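Long-range contacts in lytic Polysaccharide Monooxygenase (Phytophthora infestans, PDB 6Z5Y), which probably cleaves pectin in plant cell walls by copper-dependent oxidation, as a secreted monooxygenase that helps the pathogen infect its host: residues Lys6-Trp11 against Lys78-Pro83; Ile23-Lys28 against Thr159-Tyr164; Asp85-Phe90 against Ile127-Pro132; Arg92-Ala97 against Phe147-Leu152. All blocks are in the same frame, centred on the assembly; numbering follows the deposited sequence. Where two conformers were deposited one is given.

Contact 1 (Lys6-Trp11 against Lys78-Pro83)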
loop_
_atom_site.group_PDB
_atom_site.type_symbol
_atom_site.label_atom_id
_atom_site.label_comp_id
_atom_site.label_asym_id
_atom_site.label_seq_id
_atom_site.Cartn_x
_atom_site.Cartn_y
_atom_site.Cartn_z
ATOM N N LYS A 6 -4.952 -1.872 -11.678
ATOM C CA LYS A 6 -4.224 -2.475 -12.799
ATOM C C LYS A 6 -2.817 -2.708 -12.302
ATOM O O LYS A 6 -2.154 -1.762 -11.921
ATOM C CB LYS A 6 -4.250 -1.503 -13.960
ATOM C CG LYS A 6 -3.828 -2.092 -15.269
ATOM C CD LYS A 6 -4.023 -1.142 -16.417
ATOM C CE LYS A 6 -3.732 -1.787 -17.745
ATOM N NZ LYS A 6 -3.672 -0.766 -18.807
ATOM N N PRO A 7 -2.334 -3.948 -12.251
ATOM C CA PRO A 7 -3.050 -5.177 -12.622
ATOM C C PRO A 7 -4.271 -5.419 -11.732
ATOM O O PRO A 7 -4.334 -4.951 -10.595
ATOM C CB PRO A 7 -1.980 -6.254 -12.440
ATOM C CG PRO A 7 -1.070 -5.691 -11.402
ATOM C CD PRO A 7 -1.015 -4.212 -11.684
ATOM N N ALA A 8 -5.239 -6.141 -12.276
ATOM C CA ALA A 8 -6.551 -6.222 -11.628
ATOM C C ALA A 8 -6.539 -7.210 -10.483
ATOM O O ALA A 8 -6.220 -8.394 -10.650
ATOM C CB ALA A 8 -7.580 -6.636 -12.629
ATOM N N PRO A 9 -7.026 -6.785 -9.312
ATOM C CA PRO A 9 -7.247 -7.680 -8.190
ATOM C C PRO A 9 -8.503 -8.532 -8.380
ATOM O O PRO A 9 -9.379 -8.178 -9.139
ATOM C CB PRO A 9 -7.501 -6.701 -7.046
ATOM C CG PRO A 9 -8.191 -5.517 -7.722
ATOM C CD PRO A 9 -7.524 -5.422 -9.061
ATOM N N SER A 10 -8.513 -9.597 -7.606
ATOM C CA SER A 10 -9.708 -10.406 -7.347
ATOM C C SER A 10 -10.132 -10.142 -5.916
ATOM O O SER A 10 -9.315 -9.718 -5.101
ATOM C CB SER A 10 -9.431 -11.886 -7.583
ATOM O OG SER A 10 -8.993 -12.131 -8.919
ATOM N N TRP A 11 -11.365 -10.482 -5.594
ATOM C CA TRP A 11 -11.947 -10.122 -4.293
ATOM C C TRP A 11 -12.425 -11.376 -3.576
ATOM O O TRP A 11 -13.014 -12.264 -4.207
ATOM C CB TRP A 11 -13.077 -9.108 -4.466
ATOM C CG TRP A 11 -12.574 -7.894 -5.180
ATOM C CD1 TRP A 11 -12.612 -7.620 -6.515
ATOM C CD2 TRP A 11 -11.838 -6.811 -4.594
ATOM N NE1 TRP A 11 -11.967 -6.437 -6.786
ATOM C CE2 TRP A 11 -11.500 -5.904 -5.623
ATOM C CE3 TRP A 11 -11.481 -6.495 -3.287
ATOM C CZ2 TRP A 11 -10.853 -4.709 -5.375
ATOM C CZ3 TRP A 11 -10.836 -5.301 -3.056
ATOM C CH2 TRP A 11 -10.500 -4.424 -4.087
ATOM N N LYS A 78 -7.933 -15.277 -10.004
ATOM C CA LYS A 78 -7.414 -15.505 -11.342
ATOM C C LYS A 78 -6.209 -14.603 -11.575
ATOM O O LYS A 78 -6.324 -13.373 -11.458
ATOM C CB LYS A 78 -8.491 -15.153 -12.352
ATOM C CG LYS A 78 -8.044 -15.324 -13.782
ATOM C CD LYS A 78 -9.158 -15.169 -14.746
ATOM C CE LYS A 78 -8.678 -14.996 -16.172
ATOM N NZ LYS A 78 -9.778 -14.632 -17.087
ATOM N N PRO A 79 -5.024 -15.133 -11.917
ATOM C CA PRO A 79 -3.872 -14.247 -12.130
ATOM C C PRO A 79 -4.114 -13.248 -13.267
ATOM O O PRO A 79 -4.671 -13.577 -14.301
ATOM C CB PRO A 79 -2.691 -15.195 -12.387
ATOM C CG PRO A 79 -3.132 -16.485 -11.652
ATOM C CD PRO A 79 -4.622 -16.552 -11.932
ATOM N N SER A 80 -3.619 -12.028 -13.036
ATOM C CA SER A 80 -3.698 -10.909 -13.977
ATOM C C SER A 80 -2.389 -10.744 -14.726
ATOM O O SER A 80 -1.325 -11.058 -14.219
ATOM C CB SER A 80 -4.037 -9.651 -13.261
ATOM O OG SER A 80 -5.386 -9.689 -12.843
ATOM N N GLU A 81 -2.466 -10.202 -15.917
ATOM C CA GLU A 81 -1.237 -9.924 -16.694
ATOM C C GLU A 81 -0.553 -8.675 -16.165
ATOM O O GLU A 81 -1.208 -7.685 -15.859
ATOM C CB GLU A 81 -1.599 -9.690 -18.144
ATOM C CG GLU A 81 -2.064 -10.960 -18.789
ATOM C CD GLU A 81 -0.900 -11.901 -19.081
ATOM O OE1 GLU A 81 0.196 -11.388 -19.385
ATOM O OE2 GLU A 81 -1.060 -13.130 -18.987
ATOM N N PRO A 82 0.785 -8.685 -16.017
ATOM C CA PRO A 82 1.460 -7.445 -15.680
ATOM C C PRO A 82 1.208 -6.377 -16.748
ATOM O O PRO A 82 1.256 -6.663 -17.933
ATOM C CB PRO A 82 2.941 -7.865 -15.609
ATOM C CG PRO A 82 2.921 -9.354 -15.316
ATOM C CD PRO A 82 1.705 -9.832 -16.093
ATOM N N PRO A 83 0.991 -5.103 -16.368
ATOM C CA PRO A 83 1.036 -4.005 -17.339
ATOM C C PRO A 83 2.325 -4.038 -18.148
ATOM O O PRO A 83 3.366 -4.433 -17.660
ATOM C CB PRO A 83 0.935 -2.748 -16.469
ATOM C CG PRO A 83 0.157 -3.245 -15.253
ATOM C CD PRO A 83 0.705 -4.622 -15.010
HETATM O O HOH W 1 -6.557 -11.189 -9.640
#

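Contact 2 (Ile23-Lys28 against Thr159-Tyr164)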
loop_
_atom_site.group_PDB
_atom_site.type_symbol
_atom_site.label_atom_id
_atom_site.label_comp_id
_atom_site.label_asym_id
_atom_site.label_seq_id
_atom_site.Cartn_x
_atom_site.Cartn_y
_atom_site.Cartn_z
ATOM N N ILE A 23 -6.798 2.355 13.114
ATOM C CA ILE A 23 -6.281 2.140 14.477
ATOM C C ILE A 23 -5.598 3.397 14.970
ATOM O O ILE A 23 -5.268 4.293 14.196
ATOM C CB ILE A 23 -5.329 0.930 14.525
ATOM C CG1 ILE A 23 -4.092 1.097 13.627
ATOM C CG2 ILE A 23 -6.120 -0.322 14.217
ATOM C CD1 ILE A 23 -3.118 -0.067 13.663
ATOM N N GLU A 24 -5.332 3.465 16.254
ATOM C CA GLU A 24 -4.477 4.530 16.825
ATOM C C GLU A 24 -3.080 4.403 16.295
ATOM O O GLU A 24 -2.624 3.299 16.002
ATOM C CB GLU A 24 -4.214 4.329 18.305
ATOM C CG GLU A 24 -5.493 4.438 19.046
ATOM C CD GLU A 24 -5.390 4.283 20.544
ATOM O OE1 GLU A 24 -6.436 4.295 21.178
ATOM O OE2 GLU A 24 -4.264 4.162 21.060
ATOM N N PRO A 25 -2.311 5.494 16.216
ATOM C CA PRO A 25 -0.892 5.365 15.895
ATOM C C PRO A 25 -0.242 4.362 16.839
ATOM O O PRO A 25 -0.492 4.416 18.066
ATOM C CB PRO A 25 -0.372 6.776 16.071
ATOM C CG PRO A 25 -1.590 7.622 15.836
ATOM C CD PRO A 25 -2.717 6.880 16.496
ATOM N N GLN A 26 0.586 3.487 16.270
ATOM C CA GLN A 26 1.234 2.421 17.056
ATOM C C GLN A 26 2.465 2.903 17.786
ATOM O O GLN A 26 2.996 2.131 18.593
ATOM C CB GLN A 26 1.638 1.281 16.137
ATOM C CG GLN A 26 0.398 0.688 15.489
ATOM C CD GLN A 26 -0.493 0.083 16.547
ATOM O OE1 GLN A 26 -0.080 -0.898 17.209
ATOM N NE2 GLN A 26 -1.606 0.688 16.853
ATOM N N TRP A 27 2.942 4.074 17.433
ATOM C CA TRP A 27 4.147 4.661 18.021
ATOM C C TRP A 27 3.715 5.843 18.863
ATOM O O TRP A 27 2.999 6.705 18.334
ATOM C CB TRP A 27 5.069 5.082 16.911
ATOM C CG TRP A 27 5.398 3.955 15.995
ATOM C CD1 TRP A 27 5.325 2.606 16.200
ATOM C CD2 TRP A 27 5.913 4.139 14.684
ATOM N NE1 TRP A 27 5.767 1.946 15.076
ATOM C CE2 TRP A 27 6.144 2.867 14.146
ATOM C CE3 TRP A 27 6.192 5.265 13.921
ATOM C CZ2 TRP A 27 6.648 2.702 12.873
ATOM C CZ3 TRP A 27 6.664 5.106 12.651
ATOM C CH2 TRP A 27 6.910 3.831 12.143
ATOM N N LYS A 28 4.119 5.844 20.127
ATOM C CA LYS A 28 3.725 6.907 21.076
ATOM C C LYS A 28 4.427 8.194 20.654
ATOM O O LYS A 28 5.665 8.146 20.422
ATOM C CB LYS A 28 4.063 6.517 22.519
ATOM N N THR A 159 -5.522 11.751 15.207
ATOM C CA THR A 159 -4.771 10.998 14.204
ATOM C C THR A 159 -5.137 9.518 14.290
ATOM O O THR A 159 -5.133 8.948 15.367
ATOM C CB THR A 159 -3.261 11.184 14.367
ATOM O OG1 THR A 159 -2.957 12.579 14.261
ATOM C CG2 THR A 159 -2.456 10.421 13.336
ATOM N N VAL A 160 -5.355 8.931 13.131
ATOM C CA VAL A 160 -5.472 7.469 12.996
ATOM C C VAL A 160 -4.497 7.000 11.927
ATOM O O VAL A 160 -4.021 7.771 11.092
ATOM C CB VAL A 160 -6.894 7.032 12.610
ATOM C CG1 VAL A 160 -7.860 7.433 13.709
ATOM C CG2 VAL A 160 -7.366 7.548 11.259
ATOM N N TRP A 161 -4.231 5.715 12.001
ATOM C CA TRP A 161 -3.553 4.950 10.951
ATOM C C TRP A 161 -4.601 4.078 10.259
ATOM O O TRP A 161 -5.342 3.345 10.924
ATOM C CB TRP A 161 -2.452 4.072 11.549
ATOM C CG TRP A 161 -1.220 4.770 12.044
ATOM C CD1 TRP A 161 -0.990 6.104 12.148
ATOM C CD2 TRP A 161 -0.010 4.133 12.497
ATOM N NE1 TRP A 161 0.286 6.314 12.619
ATOM C CE2 TRP A 161 0.917 5.128 12.784
ATOM C CE3 TRP A 161 0.395 2.809 12.584
ATOM C CZ2 TRP A 161 2.206 4.857 13.210
ATOM C CZ3 TRP A 161 1.681 2.527 13.004
ATOM C CH2 TRP A 161 2.569 3.543 13.310
ATOM N N GLN A 162 -4.650 4.129 8.932
ATOM C CA GLN A 162 -5.486 3.230 8.138
ATOM C C GLN A 162 -4.557 2.313 7.348
ATOM O O GLN A 162 -3.623 2.776 6.706
ATOM C CB GLN A 162 -6.373 3.991 7.186
ATOM C CG GLN A 162 -7.406 4.842 7.887
ATOM C CD GLN A 162 -8.082 5.804 6.947
ATOM O OE1 GLN A 162 -7.705 5.965 5.789
ATOM N NE2 GLN A 162 -9.088 6.479 7.452
ATOM N N ALA A 163 -4.830 1.028 7.386
ATOM C CA ALA A 163 -4.028 0.038 6.673
ATOM C C ALA A 163 -4.763 -0.383 5.428
ATOM O O ALA A 163 -5.867 -0.922 5.527
ATOM C CB ALA A 163 -3.779 -1.165 7.542
ATOM N N TYR A 164 -4.078 -0.251 4.288
ATOM C CA TYR A 164 -4.597 -0.751 3.012
ATOM C C TYR A 164 -3.615 -1.819 2.541
ATOM O O TYR A 164 -2.399 -1.593 2.508
ATOM C CB TYR A 164 -4.703 0.373 1.983
ATOM C CG TYR A 164 -5.651 1.468 2.376
ATOM C CD1 TYR A 164 -5.226 2.487 3.192
ATOM C CD2 TYR A 164 -6.970 1.473 1.942
ATOM C CE1 TYR A 164 -6.077 3.497 3.585
ATOM C CE2 TYR A 164 -7.848 2.468 2.364
ATOM C CZ TYR A 164 -7.386 3.492 3.171
ATOM O OH TYR A 164 -8.252 4.479 3.582
#

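Contact 3 (Asp85-Phe90 against Ile127-Pro132)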
loop_
_atom_site.group_PDB
_atom_site.type_symbol
_atom_site.label_atom_id
_atom_site.label_comp_id
_atom_site.label_asym_id
_atom_site.label_seq_id
_atom_site.Cartn_x
_atom_site.Cartn_y
_atom_site.Cartn_z
ATOM N N ASP A 85 3.852 -1.290 -19.377
ATOM C CA ASP A 85 4.444 0.050 -19.350
ATOM C C ASP A 85 5.115 0.367 -18.028
ATOM O O ASP A 85 5.302 1.542 -17.722
ATOM C CB ASP A 85 3.428 1.116 -19.730
ATOM C CG ASP A 85 2.331 1.271 -18.715
ATOM O OD1 ASP A 85 2.289 0.453 -17.762
ATOM O OD2 ASP A 85 1.530 2.192 -18.898
ATOM N N GLY A 86 5.483 -0.637 -17.238
ATOM C CA GLY A 86 6.265 -0.342 -16.033
ATOM C C GLY A 86 5.531 0.471 -14.994
ATOM O O GLY A 86 6.157 1.221 -14.246
ATOM N N THR A 87 4.221 0.301 -14.924
ATOM C CA THR A 87 3.388 1.003 -13.965
ATOM C C THR A 87 2.482 0.017 -13.232
ATOM O O THR A 87 2.254 -1.112 -13.679
ATOM C CB THR A 87 2.490 2.047 -14.620
ATOM O OG1 THR A 87 1.446 1.442 -15.393
ATOM C CG2 THR A 87 3.266 3.060 -15.430
ATOM N N ALA A 88 1.912 0.506 -12.137
ATOM C CA ALA A 88 0.670 -0.021 -11.550
ATOM C C ALA A 88 -0.262 1.169 -11.411
ATOM O O ALA A 88 0.204 2.266 -11.126
ATOM C CB ALA A 88 0.917 -0.723 -10.222
ATOM N N THR A 89 -1.539 0.964 -11.573
ATOM C CA THR A 89 -2.491 2.074 -11.536
ATOM C C THR A 89 -3.441 1.903 -10.365
ATOM O O THR A 89 -4.036 0.837 -10.204
ATOM C CB THR A 89 -3.269 2.156 -12.841
ATOM O OG1 THR A 89 -2.345 2.187 -13.919
ATOM C CG2 THR A 89 -4.131 3.383 -12.913
ATOM N N PHE A 90 -3.595 2.961 -9.584
ATOM C CA PHE A 90 -4.538 2.948 -8.468
ATOM C C PHE A 90 -5.958 3.127 -8.988
ATOM O O PHE A 90 -6.207 3.596 -10.114
ATOM C CB PHE A 90 -4.176 4.049 -7.475
ATOM C CG PHE A 90 -4.452 3.737 -6.019
ATOM C CD1 PHE A 90 -4.086 2.530 -5.456
ATOM C CD2 PHE A 90 -5.027 4.699 -5.217
ATOM C CE1 PHE A 90 -4.265 2.288 -4.103
ATOM C CE2 PHE A 90 -5.163 4.463 -3.861
ATOM C CZ PHE A 90 -4.809 3.261 -3.305
ATOM N N ILE A 127 -6.357 9.943 -11.347
ATOM C CA ILE A 127 -5.887 8.588 -11.049
ATOM C C ILE A 127 -4.404 8.604 -10.682
ATOM O O ILE A 127 -3.607 9.178 -11.402
ATOM C CB ILE A 127 -6.148 7.675 -12.246
ATOM C CG1 ILE A 127 -7.615 7.688 -12.653
ATOM C CG2 ILE A 127 -5.639 6.272 -11.981
ATOM C CD1 ILE A 127 -8.578 7.354 -11.568
ATOM N N ALA A 128 -4.061 7.975 -9.570
ATOM C CA ALA A 128 -2.658 7.824 -9.173
ATOM C C ALA A 128 -2.017 6.673 -9.940
ATOM O O ALA A 128 -2.611 5.621 -10.075
ATOM C CB ALA A 128 -2.532 7.602 -7.683
ATOM N N VAL A 129 -0.807 6.899 -10.383
ATOM C CA VAL A 129 -0.035 5.915 -11.155
ATOM C C VAL A 129 1.277 5.720 -10.431
ATOM O O VAL A 129 2.019 6.667 -10.184
ATOM C CB VAL A 129 0.179 6.354 -12.607
ATOM C CG1 VAL A 129 1.034 5.302 -13.308
ATOM C CG2 VAL A 129 -1.118 6.576 -13.313
ATOM N N PHE A 130 1.548 4.465 -10.109
ATOM C CA PHE A 130 2.815 4.067 -9.457
ATOM C C PHE A 130 3.817 3.707 -10.540
ATOM O O PHE A 130 3.517 2.884 -11.403
ATOM C CB PHE A 130 2.581 2.852 -8.574
ATOM C CG PHE A 130 1.557 3.075 -7.486
ATOM C CD1 PHE A 130 1.846 3.769 -6.341
ATOM C CD2 PHE A 130 0.266 2.587 -7.641
ATOM C CE1 PHE A 130 0.868 3.992 -5.373
ATOM C CE2 PHE A 130 -0.709 2.799 -6.682
ATOM C CZ PHE A 130 -0.404 3.510 -5.561
ATOM N N LYS A 131 5.004 4.298 -10.456
ATOM C CA LYS A 131 6.084 4.010 -11.392
ATOM C C LYS A 131 7.394 4.429 -10.758
ATOM O O LYS A 131 7.439 5.288 -9.883
ATOM C CB LYS A 131 5.823 4.884 -12.587
ATOM C CG LYS A 131 6.229 6.359 -12.442
ATOM C CD LYS A 131 5.449 7.264 -11.473
ATOM C CE LYS A 131 5.823 8.728 -11.672
ATOM N NZ LYS A 131 5.354 9.622 -10.576
ATOM N N PRO A 132 8.494 3.796 -11.184
ATOM C CA PRO A 132 8.558 2.646 -12.089
ATOM C C PRO A 132 8.287 1.332 -11.359
ATOM O O PRO A 132 8.622 1.200 -10.183
ATOM C CB PRO A 132 10.012 2.653 -12.585
ATOM C CG PRO A 132 10.778 3.224 -11.356
ATOM C CD PRO A 132 9.833 4.225 -10.746
#

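Contact 4 (Arg92-Ala97 against Phe147-Leu152). With CU (copper (II) ion), chain C.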
loop_
_atom_site.group_PDB
_atom_site.type_symbol
_atom_site.label_atom_id
_atom_site.label_comp_id
_atom_site.label_asym_id
_atom_site.label_seq_id
_atom_site.Cartn_x
_atom_site.Cartn_y
_atom_site.Cartn_z
ATOM N N ARG A 92 -8.137 5.245 -7.949
ATOM C CA ARG A 92 -8.547 6.639 -7.794
ATOM C C ARG A 92 -7.280 7.406 -7.487
ATOM O O ARG A 92 -6.161 6.837 -7.517
ATOM C CB ARG A 92 -9.618 6.763 -6.696
ATOM C CG ARG A 92 -9.145 6.247 -5.343
ATOM C CD ARG A 92 -9.995 6.734 -4.180
ATOM N NE ARG A 92 -11.388 6.307 -4.335
ATOM C CZ ARG A 92 -12.440 6.961 -3.854
ATOM N NH1 ARG A 92 -12.282 8.046 -3.139
ATOM N NH2 ARG A 92 -13.631 6.503 -4.148
ATOM N N GLY A 93 -7.422 8.680 -7.178
ATOM C CA GLY A 93 -6.304 9.456 -6.660
ATOM C C GLY A 93 -6.025 9.131 -5.219
ATOM O O GLY A 93 -6.882 8.534 -4.530
ATOM N N ILE A 94 -4.877 9.565 -4.753
ATOM C CA ILE A 94 -4.464 9.316 -3.364
ATOM C C ILE A 94 -4.693 10.580 -2.524
ATOM O O ILE A 94 -4.124 11.630 -2.860
ATOM C CB ILE A 94 -3.006 8.842 -3.313
ATOM C CG1 ILE A 94 -2.824 7.506 -4.027
ATOM C CG2 ILE A 94 -2.530 8.813 -1.875
ATOM C CD1 ILE A 94 -1.381 7.110 -4.210
ATOM N N VAL A 95 -5.521 10.476 -1.482
ATOM C CA VAL A 95 -5.941 11.666 -0.710
ATOM C C VAL A 95 -5.523 11.576 0.730
ATOM O O VAL A 95 -5.979 12.418 1.492
ATOM C CB VAL A 95 -7.463 11.938 -0.795
ATOM C CG1 VAL A 95 -7.965 12.021 -2.211
ATOM C CG2 VAL A 95 -8.264 10.936 0.046
ATOM N N HIS A 96 -4.698 10.611 1.124
ATOM C CA HIS A 96 -4.135 10.575 2.482
ATOM C C HIS A 96 -2.628 10.506 2.390
ATOM O O HIS A 96 -2.114 9.799 1.520
ATOM C CB HIS A 96 -4.602 9.363 3.287
ATOM C CG HIS A 96 -6.067 9.099 3.196
ATOM N ND1 HIS A 96 -7.026 9.995 3.612
ATOM C CD2 HIS A 96 -6.737 8.002 2.802
ATOM C CE1 HIS A 96 -8.221 9.458 3.415
ATOM N NE2 HIS A 96 -8.080 8.230 2.940
ATOM N N ALA A 97 -1.947 11.208 3.283
ATOM C CA ALA A 97 -0.492 11.110 3.415
ATOM C C ALA A 97 -0.098 9.735 3.938
ATOM O O ALA A 97 -0.871 9.047 4.586
ATOM C CB ALA A 97 0.030 12.165 4.329
ATOM N N PHE A 147 0.634 -4.924 -2.268
ATOM C CA PHE A 147 0.611 -3.470 -2.008
ATOM C C PHE A 147 0.338 -3.259 -0.544
ATOM O O PHE A 147 -0.574 -3.906 0.018
ATOM C CB PHE A 147 -0.488 -2.836 -2.853
ATOM C CG PHE A 147 -0.729 -1.374 -2.611
ATOM C CD1 PHE A 147 0.244 -0.455 -2.952
ATOM C CD2 PHE A 147 -1.878 -0.924 -1.985
ATOM C CE1 PHE A 147 -0.004 0.906 -2.760
ATOM C CE2 PHE A 147 -2.113 0.422 -1.778
ATOM C CZ PHE A 147 -1.172 1.335 -2.167
ATOM N N TYR A 148 1.070 -2.343 0.048
ATOM C CA TYR A 148 0.873 -1.917 1.441
ATOM C C TYR A 148 0.861 -0.403 1.463
ATOM O O TYR A 148 1.780 0.219 0.901
ATOM C CB TYR A 148 1.999 -2.418 2.320
ATOM C CG TYR A 148 2.164 -3.912 2.396
ATOM C CD1 TYR A 148 2.868 -4.621 1.449
ATOM C CD2 TYR A 148 1.612 -4.623 3.461
ATOM C CE1 TYR A 148 2.995 -6.016 1.558
ATOM C CE2 TYR A 148 1.731 -5.993 3.586
ATOM C CZ TYR A 148 2.422 -6.693 2.627
ATOM O OH TYR A 148 2.596 -8.060 2.715
ATOM N N TRP A 149 -0.076 0.147 2.195
ATOM C CA TRP A 149 -0.171 1.608 2.347
ATOM C C TRP A 149 -0.607 1.879 3.786
ATOM O O TRP A 149 -1.643 1.364 4.233
ATOM C CB TRP A 149 -1.170 2.188 1.349
ATOM C CG TRP A 149 -1.433 3.659 1.407
ATOM C CD1 TRP A 149 -0.591 4.652 1.800
ATOM C CD2 TRP A 149 -2.641 4.290 0.962
ATOM N NE1 TRP A 149 -1.212 5.863 1.669
ATOM C CE2 TRP A 149 -2.459 5.676 1.118
ATOM C CE3 TRP A 149 -3.838 3.814 0.417
ATOM C CZ2 TRP A 149 -3.460 6.594 0.767
ATOM C CZ3 TRP A 149 -4.820 4.713 0.090
ATOM C CH2 TRP A 149 -4.642 6.080 0.258
ATOM N N LEU A 150 0.208 2.640 4.497
ATOM C CA LEU A 150 -0.157 3.130 5.835
ATOM C C LEU A 150 -0.567 4.578 5.692
ATOM O O LEU A 150 0.283 5.475 5.559
ATOM C CB LEU A 150 1.034 2.986 6.757
ATOM C CG LEU A 150 0.723 3.305 8.213
ATOM C CD1 LEU A 150 -0.114 2.215 8.818
ATOM C CD2 LEU A 150 1.954 3.590 9.014
ATOM N N ALA A 151 -1.886 4.784 5.632
ATOM C CA ALA A 151 -2.430 6.133 5.490
ATOM C C ALA A 151 -2.524 6.755 6.869
ATOM O O ALA A 151 -2.890 6.113 7.863
ATOM C CB ALA A 151 -3.774 6.075 4.831
ATOM N N LEU A 152 -2.132 8.007 6.934
ATOM C CA LEU A 152 -2.144 8.835 8.155
ATOM C C LEU A 152 -3.253 9.866 7.959
ATOM O O LEU A 152 -3.228 10.606 6.957
ATOM C CB LEU A 152 -0.780 9.504 8.318
ATOM C CG LEU A 152 0.429 8.580 8.228
ATOM C CD1 LEU A 152 1.697 9.419 8.210
ATOM C CD2 LEU A 152 0.451 7.590 9.390
HETATM CU CU CU C . -9.477 6.993 2.510
HETATM O O HOH W 2 0.175 8.484 0.740
HETATM O O HOH W 3 -3.649 12.567 5.216
#

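Contact 1 (Lys6-Trp11 against Lys78-Pro83)
Ser80 reaches across to Ala8 and gives the direct hydrogen bond of this contact, from OG to the backbone O of Ala8 at 2.7 Å. The hydroxyl lies in the carbonyl plane, on a lone pair, with a C=O...O angle of 131°. With chi1 at -72°, OG stands anti to the carbonyl carbon of Ser80, on the side of its backbone N, which places it for the bond to Ala8 O. A water is a second donor to the same oxygen, 3.0 Å from Ala8 O, and it also donates to the O of Lys78 at 2.9 Å. The water in turn accepts from the Ser10 hydroxyl, OG lying 2.7 Å away, so one solvent molecule ties three groups from both segments together.

Further along, the contact turns apolar. Pro7, which follows a cis peptide bond, crosses Pro83 at about a right angle, and the two CD atoms meet at 3.8 Å. Pro7 CB also sits 3.8 Å from Glu81 O.

Tyr135 lies against both Pro7 and Pro83, and Leu170 of strand 158-170 packs on Pro7. Two irregular, proline-rich segments running nearly antiparallel thus meet at the surface, a loop-to-loop packing beside the end of strand 4-6 and away from the copper site.

Contact 2 (Ile23-Lys28 against Thr159-Tyr164)
Trp161 presents one indole face to Pro25 and Gln26 and pushes its edge into Trp27. Pro25 CA stands over the five-membered ring, 3.5 Å from its centroid and only 8° off the normal, a CH-pi contact. On the same face, toward the rim, is the backbone N of Gln26, 3.4 Å above the plane. At the far end of the indole, CH2 points at the centre of one Trp27 face, an edge-to-face pair with planes at 86°. Gln26 chi1 of -62° leaves CG beside its own backbone N, 3.3 Å from Trp161 CZ3; the bend at chi2 swings CD aside, and the amide NE2 donates to Glu24 O at 2.9 Å.

This is where strand 21-23 runs out along strand 158-170, at the border of the five-stranded antiparallel sheet. Ile23 and Trp161 form a hydrogen-bonded pair, Ile23 N to Trp161 O and Trp161 N to Ile23 O both at 2.8 Å, and Ile23 CG1 lies 4.0 Å from Trp161 CB. Beyond it, Pro25 CG rests on Thr159 CG2. Trp31 meets Trp161 in another edge-to-face pair, and Phe44 and Phe53 pack on Trp27. Farther along the strand, Tyr164 belongs to the copper site, and its hydroxyl donates to Gln162 OE1.

Contact 3 (Asp85-Phe90 against Ile127-Pro132)
Ala88 and Phe130 exchange two backbone hydrogen bonds as an antiparallel hydrogen-bonded pair, Ala88 N to Phe130 O at 3.0 Å and Phe130 N to Ala88 O at 2.8 Å. A third, Phe90 N to Ala128 O at 2.9 Å, follows past the non-hydrogen-bonded pair Thr89-Val129. Where strand pairing ends, CA-H...O contacts continue the approach: Thr87 CA lies 3.2 Å from Phe130 O, and Pro132 CA, after a cis peptide bond, faces Gly86 O.

The aromatic contact is an offset edge-to-face pair. Phe130 turns its edge toward the face of Phe90, with ring planes at 89° and CE2 3.6 Å from Phe90 CD1. Ala88 O also borders the Phe130 edge, near its plane. Ala128 CB packs on Phe90 CB at 3.9 Å, while Ile94, Ile102 and Phe147 also touch Phe130.

On the face carrying Thr89 and Val129 the meetings are between methyl groups. Thr89 CG2, anti to its backbone N, presses on Ile127 CG2 at 3.4 Å, tighter than usual for two carbons, and Thr87 CG2 sits 3.8 Å from Val129 CG1. Thr87 OG1 donates within its own segment to Asp85 OD1.

Strand 88-90 is the middle of a three-stranded antiparallel sheet with 4-6 on its other edge. Ala88 and Phe130 share the buried apolar face, while Thr89 and Val129 on the other face are partly exposed; the backbone bonds fix the register between the strands.

Contact 4 (Arg92-Ala97 against Phe147-Leu152)
His96 and Trp149 are brought together by their first torsions: chi1 of -46° puts the His96 CG beside its backbone N, and chi1 of 177° puts the Trp149 CG anti to its own N. The indole rim then comes beside the imidazole, the two side chains crossing at about a right angle, with Trp149 CH2 3.8 Å from His96 CD2. The ring planes, 30° apart, are slid so that they barely overlap. Ala151 CB packs on His96 CB at 3.7 Å. Ile94 CG2, from the same loop as His96, slides past the indole to 3.6 Å from Trp149 CZ2.

NE2 of His96 binds the copper ion at 1.9 Å. His1 also binds the copper, and the Tyr164 hydroxyl, with OH 3.0 Å from it, belongs to the site. His1 and His96 are the pair expected of the histidine brace of lytic polysaccharide monooxygenases, so this is probably the catalytic domain of a longer protein. Trp149, on strand 143-155, stacks on Tyr164.

Leu152 N donates to Ala97 O at 2.9 Å, holding loop to strand. One water donates to His96 O at 2.8 Å and accepts a weak bond from Trp149 NE1.

Overall arrangement
Contacts 2 and 4 meet along the neighbouring strands 158-170 and 143-155, where Gln162 N to Ala151 O and Tyr164 O to Trp149 N, each 2.9 Å, are probable hydrogen bonds. They also share the copper: contact 4 supplies His96, contact 2 Tyr164. Contact 3 borders contact 4 through its aromatic side, Phe90 CZ lying 3.7 Å from Trp149 CZ3, and the side chain of Phe90 is about 8 Å from the copper. Contact 1 joins contact 3 where Lys6 O and Thr89 N, 2.8 Å apart, probably bond, but it stays remote from the metal. Contacts 1 and 2 lie on opposite sides of the chain's centre, their centres about 29 Å apart.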